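Local coordinates for Bcl-2-like protein FPV039 (Fowlpox virus, PDB 5TZP), which inhibits apoptosis of the host cell by sequestering and inactivating several proapoptotic Bcl-2 proteins, among them BAX and BAK1, at residues A[13-18]-A[125-130]; A[21-26]-A[93-98]. All coordinates share one frame; numbering follows the deposited sequence.

In the fold
Both contacts show one helix of an all-helical Bcl-2 fold serving two partners along its length. Helix 14-32 meets helix 115-136 near its N-terminal end in contact 1 and, within its next turns, helix 88-105 in contact 2; the two centres lie about 14 Å apart. The centre of contact 2 lies about 2 Å from that of the chain, in the core; that of contact 1 lies about 13 Å from it, nearer the periphery, although the touching residues are buried in both. Each is apolar across the helices, with a single residue, Leu127 or Ile95, reaching two neighbours. Their surroundings differ: contact 1 borders a capped helix start with a salt bridge, whereas in contact 2 the BH1 helix packs on the bound BH3 peptide.

Contact 1 of 2, residues A[13-18]-A[125-130]; sequences DETYYI and AILSKY
Thr15 and Tyr16, in the first turn of helix 14-32, receive the two methyl branches of Leu127 from helix 115-136. Just before them, Asp13 is the N-cap: its OD1 accepts the backbone N of Tyr16 at 3.0 Å in a nearly straight bond (168°), with the N-H arriving close to the C-O axis of the carboxylate. The same oxygen forms a salt bridge with Arg131, so the helix start is also tied by charge to helix 115-136. Thr15 offers its methyl rather than its hydroxyl. With CG2 anti to the backbone N (OG1 at chi1 -57°), CG2 comes to 4.0 Å from Leu127 CD2, while Tyr139 and Arg131 also touch this side chain. At Tyr16 the other branch lands on the base of the residue, Leu127 CD1 lying 3.6 Å from Tyr16 CA and 4.2 Å from Tyr16 CB. The methyl stands obliquely to the ring; beyond it, Tyr16 packs on Glu120, Thr123 and Asp124. One forked leucine thus spans two consecutive residues beside a capped helix end, a helix-helix packing that joins the N-terminal helix of this Bcl-2 fold to the helix in which the BH2 motif ends.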
# COMPACT_ATOMS: atom_id res chain seq x y z
N ASP A 13 -5.55 -16.14 -9.36
CA ASP A 13 -6.82 -16.73 -9.03
C ASP A 13 -7.72 -15.68 -8.37
O ASP A 13 -7.47 -14.47 -8.47
CB ASP A 13 -6.56 -17.96 -8.19
CG ASP A 13 -5.90 -17.64 -6.86
OD1 ASP A 13 -5.57 -16.45 -6.58
OD2 ASP A 13 -5.74 -18.60 -6.07
N GLU A 14 -8.81 -16.13 -7.73
CA GLU A 14 -9.76 -15.22 -7.14
C GLU A 14 -9.10 -14.40 -6.05
O GLU A 14 -9.36 -13.22 -5.91
CB GLU A 14 -10.97 -15.98 -6.60
CG GLU A 14 -12.11 -15.04 -6.29
CD GLU A 14 -13.35 -15.77 -5.86
OE1 GLU A 14 -13.37 -17.00 -6.06
OE2 GLU A 14 -14.29 -15.11 -5.33
N THR A 15 -8.29 -15.04 -5.24
CA THR A 15 -7.62 -14.35 -4.15
C THR A 15 -6.74 -13.23 -4.71
O THR A 15 -6.72 -12.11 -4.19
CB THR A 15 -6.82 -15.33 -3.30
OG1 THR A 15 -7.71 -16.35 -2.82
CG2 THR A 15 -6.15 -14.57 -2.14
N TYR A 16 -5.97 -13.54 -5.76
CA TYR A 16 -5.16 -12.53 -6.41
C TYR A 16 -5.97 -11.33 -6.82
O TYR A 16 -5.57 -10.19 -6.57
CB TYR A 16 -4.38 -13.14 -7.60
CG TYR A 16 -3.60 -12.16 -8.41
CD1 TYR A 16 -2.28 -11.92 -8.16
CD2 TYR A 16 -4.22 -11.49 -9.51
CE1 TYR A 16 -1.60 -10.96 -8.90
CE2 TYR A 16 -3.53 -10.63 -10.31
CZ TYR A 16 -2.24 -10.36 -9.99
OH TYR A 16 -1.53 -9.49 -10.83
N TYR A 17 -7.13 -11.54 -7.48
CA TYR A 17 -7.93 -10.40 -7.92
C TYR A 17 -8.60 -9.69 -6.79
O TYR A 17 -8.76 -8.49 -6.86
CB TYR A 17 -8.92 -10.83 -9.01
CG TYR A 17 -8.11 -10.99 -10.32
CD1 TYR A 17 -7.54 -9.89 -10.99
CD2 TYR A 17 -7.85 -12.25 -10.81
CE1 TYR A 17 -6.78 -10.09 -12.15
CE2 TYR A 17 -7.09 -12.44 -12.01
CZ TYR A 17 -6.58 -11.35 -12.64
OH TYR A 17 -5.82 -11.59 -13.81
N ILE A 18 -8.96 -10.39 -5.71
CA ILE A 18 -9.51 -9.69 -4.54
C ILE A 18 -8.49 -8.71 -3.97
O ILE A 18 -8.79 -7.54 -3.65
CB ILE A 18 -9.95 -10.71 -3.48
CG1 ILE A 18 -11.23 -11.46 -3.93
CG2 ILE A 18 -10.16 -10.01 -2.16
CD1 ILE A 18 -11.52 -12.69 -3.18
N ALA A 125 3.82 -9.28 -3.60
CA ALA A 125 4.59 -9.30 -2.35
C ALA A 125 3.76 -9.83 -1.19
O ALA A 125 4.29 -10.55 -0.32
CB ALA A 125 5.12 -7.91 -2.02
N ILE A 126 2.48 -9.49 -1.13
CA ILE A 126 1.58 -10.05 -0.13
C ILE A 126 1.37 -11.53 -0.35
O ILE A 126 1.56 -12.37 0.58
CB ILE A 126 0.25 -9.31 -0.12
CG1 ILE A 126 0.51 -7.88 0.34
CG2 ILE A 126 -0.73 -10.00 0.84
CD1 ILE A 126 -0.71 -6.98 0.30
N LEU A 127 1.00 -11.91 -1.57
CA LEU A 127 0.50 -13.28 -1.78
C LEU A 127 1.60 -14.31 -1.99
O LEU A 127 1.37 -15.49 -1.75
CB LEU A 127 -0.57 -13.32 -2.86
CG LEU A 127 -1.80 -12.47 -2.62
CD1 LEU A 127 -2.68 -12.54 -3.84
CD2 LEU A 127 -2.56 -12.87 -1.37
N SER A 128 2.81 -13.87 -2.34
CA SER A 128 3.87 -14.83 -2.51
C SER A 128 4.24 -15.52 -1.21
O SER A 128 4.64 -16.71 -1.23
CB SER A 128 5.09 -14.23 -3.19
OG SER A 128 5.62 -13.25 -2.35
N LYS A 129 4.12 -14.83 -0.10
CA LYS A 129 4.48 -15.42 1.19
C LYS A 129 3.33 -15.47 2.19
O LYS A 129 3.42 -16.24 3.18
CB LYS A 129 5.60 -14.57 1.80
CG LYS A 129 6.94 -14.77 1.06
CD LYS A 129 8.12 -14.04 1.72
CE LYS A 129 9.48 -14.56 1.11
NZ LYS A 129 10.66 -13.71 1.54
N TYR A 130 2.28 -14.69 2.01
CA TYR A 130 1.25 -14.50 3.02
C TYR A 130 -0.15 -14.80 2.49
O TYR A 130 -1.10 -14.27 3.04
CB TYR A 130 1.31 -13.12 3.65
CG TYR A 130 2.68 -12.83 4.18
CD1 TYR A 130 3.13 -13.36 5.36
CD2 TYR A 130 3.54 -12.05 3.43
CE1 TYR A 130 4.41 -13.09 5.81
CE2 TYR A 130 4.81 -11.77 3.88
CZ TYR A 130 5.21 -12.31 5.06
OH TYR A 130 6.50 -12.11 5.47

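Contact 2 of 2, residues A[21-26]-A[93-98]. With SO4 (sulfate ion), chain O.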
# COMPACT_ATOMS: atom_id res chain seq x y z
N ASN A 21 -7.63 -5.86 -7.05
CA ASN A 21 -8.69 -4.90 -7.38
C ASN A 21 -8.85 -3.83 -6.30
O ASN A 21 -9.12 -2.69 -6.61
CB ASN A 21 -9.99 -5.68 -7.59
CG ASN A 21 -11.10 -4.83 -8.09
OD1 ASN A 21 -12.01 -4.55 -7.33
ND2 ASN A 21 -11.04 -4.39 -9.35
N MET A 22 -8.69 -4.19 -5.02
CA MET A 22 -8.74 -3.21 -3.95
C MET A 22 -7.59 -2.23 -4.03
O MET A 22 -7.77 -1.02 -4.00
CB MET A 22 -8.67 -3.98 -2.65
CG MET A 22 -8.76 -3.08 -1.44
SD MET A 22 -10.40 -2.38 -1.14
CE MET A 22 -11.20 -3.65 -0.19
N ILE A 23 -6.37 -2.75 -4.16
CA ILE A 23 -5.19 -1.90 -4.18
C ILE A 23 -5.21 -0.96 -5.39
O ILE A 23 -4.97 0.26 -5.27
CB ILE A 23 -3.94 -2.79 -4.21
CG1 ILE A 23 -3.81 -3.58 -2.91
CG2 ILE A 23 -2.70 -1.91 -4.46
CD1 ILE A 23 -2.88 -4.76 -2.95
N GLN A 24 -5.46 -1.51 -6.57
CA GLN A 24 -5.40 -0.70 -7.79
C GLN A 24 -6.49 0.35 -7.82
O GLN A 24 -6.24 1.51 -8.17
CB GLN A 24 -5.45 -1.59 -9.02
CG GLN A 24 -5.06 -0.84 -10.30
CD GLN A 24 -4.77 -1.68 -11.47
OE1 GLN A 24 -4.99 -2.88 -11.45
NE2 GLN A 24 -4.38 -1.08 -12.56
N ASN A 25 -7.72 0.02 -7.37
CA ASN A 25 -8.77 1.05 -7.30
C ASN A 25 -8.37 2.16 -6.33
O ASN A 25 -8.63 3.33 -6.64
CB ASN A 25 -10.12 0.42 -6.99
CG ASN A 25 -10.77 -0.04 -8.24
OD1 ASN A 25 -11.16 0.76 -9.06
ND2 ASN A 25 -10.91 -1.34 -8.39
N TYR A 26 -7.77 1.86 -5.17
CA TYR A 26 -7.35 2.92 -4.26
C TYR A 26 -6.31 3.81 -4.94
O TYR A 26 -6.40 5.04 -4.90
CB TYR A 26 -6.85 2.37 -2.92
CG TYR A 26 -6.30 3.49 -2.08
CD1 TYR A 26 -7.13 4.48 -1.63
CD2 TYR A 26 -4.97 3.65 -1.93
CE1 TYR A 26 -6.62 5.62 -0.95
CE2 TYR A 26 -4.47 4.79 -1.28
CZ TYR A 26 -5.30 5.72 -0.84
OH TYR A 26 -4.81 6.87 -0.24
N THR A 93 0.77 0.91 5.19
CA THR A 93 1.88 1.81 4.94
C THR A 93 2.45 1.60 3.54
O THR A 93 2.76 2.57 2.84
CB THR A 93 2.97 1.65 6.00
OG1 THR A 93 2.41 2.01 7.27
CG2 THR A 93 4.12 2.54 5.77
N ILE A 94 2.59 0.35 3.10
CA ILE A 94 3.02 0.03 1.73
C ILE A 94 2.09 0.66 0.72
O ILE A 94 2.56 1.30 -0.24
CB ILE A 94 3.09 -1.54 1.53
CG1 ILE A 94 4.31 -2.11 2.22
CG2 ILE A 94 3.00 -1.89 0.03
CD1 ILE A 94 4.14 -3.62 2.41
N ILE A 95 0.78 0.50 0.88
CA ILE A 95 -0.17 1.03 -0.08
C ILE A 95 -0.14 2.54 -0.06
O ILE A 95 -0.15 3.19 -1.11
CB ILE A 95 -1.58 0.45 0.15
CG1 ILE A 95 -1.57 -1.06 -0.08
CG2 ILE A 95 -2.61 1.14 -0.69
CD1 ILE A 95 -2.86 -1.76 0.44
N ALA A 96 -0.10 3.13 1.12
CA ALA A 96 -0.06 4.60 1.24
C ALA A 96 1.20 5.17 0.57
O ALA A 96 1.11 6.12 -0.22
CB ALA A 96 -0.12 4.99 2.70
N PHE A 97 2.35 4.63 0.91
CA PHE A 97 3.61 5.05 0.30
C PHE A 97 3.53 4.91 -1.22
O PHE A 97 3.94 5.81 -1.94
CB PHE A 97 4.76 4.25 0.87
CG PHE A 97 6.03 4.59 0.16
CD1 PHE A 97 6.78 5.71 0.55
CD2 PHE A 97 6.51 3.83 -0.86
CE1 PHE A 97 7.94 6.06 -0.16
CE2 PHE A 97 7.70 4.17 -1.55
CZ PHE A 97 8.39 5.29 -1.22
N CYS A 98 3.09 3.77 -1.69
CA CYS A 98 3.09 3.50 -3.12
C CYS A 98 2.08 4.38 -3.84
O CYS A 98 2.36 4.78 -5.00
CB CYS A 98 2.83 2.03 -3.41
SG CYS A 98 4.25 0.96 -3.08
S SO4 O . -3.22 -1.95 -16.02
O1 SO4 O . -2.22 -1.00 -16.57
O2 SO4 O . -4.06 -2.52 -17.13
O3 SO4 O . -4.01 -1.15 -15.11
O4 SO4 O . -2.57 -3.06 -15.31
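Between segments 21-26 and 93-98 the backbones come nearest at Ile23 and Ile95, whose CA atoms are 7.1 Å apart. Ile95 touches helix 14-32 with both of its branches. Its CD1 methyl, at the end of an extended chain (chi2 167°), reaches Ile23 CG1 at 3.9 Å, and the two isoleucines cross at about a right angle. The shorter branch turns to Tyr26: Ile95 CG2 lies 3.7 Å from Tyr26 CD2, approaching the ring obliquely. Ile23 also packs on Ser119 and Thr123 of helix 115-136 and on Trp140, and Tyr26 on Cys53 of helix 43-68. Ile95 belongs to the BH1 motif, on the central helix of the Bcl-2 fold; Thr93 and Phe97 of the same helix pack against the bound BH3 peptide. Polar groups gather away from the apolar contact. Asn25 ND2 donates to Asn21 O at 2.9 Å, while the Asn25 backbone N reaches that oxygen from the opposite face of its carbonyl plane. Gln24 NE2, at the end of an extended chain, donates to Asp115 and, in a short and bent bond (2.6 Å, 134°), to O3 of a sulfate ion that probably comes from the crystallisation liquor.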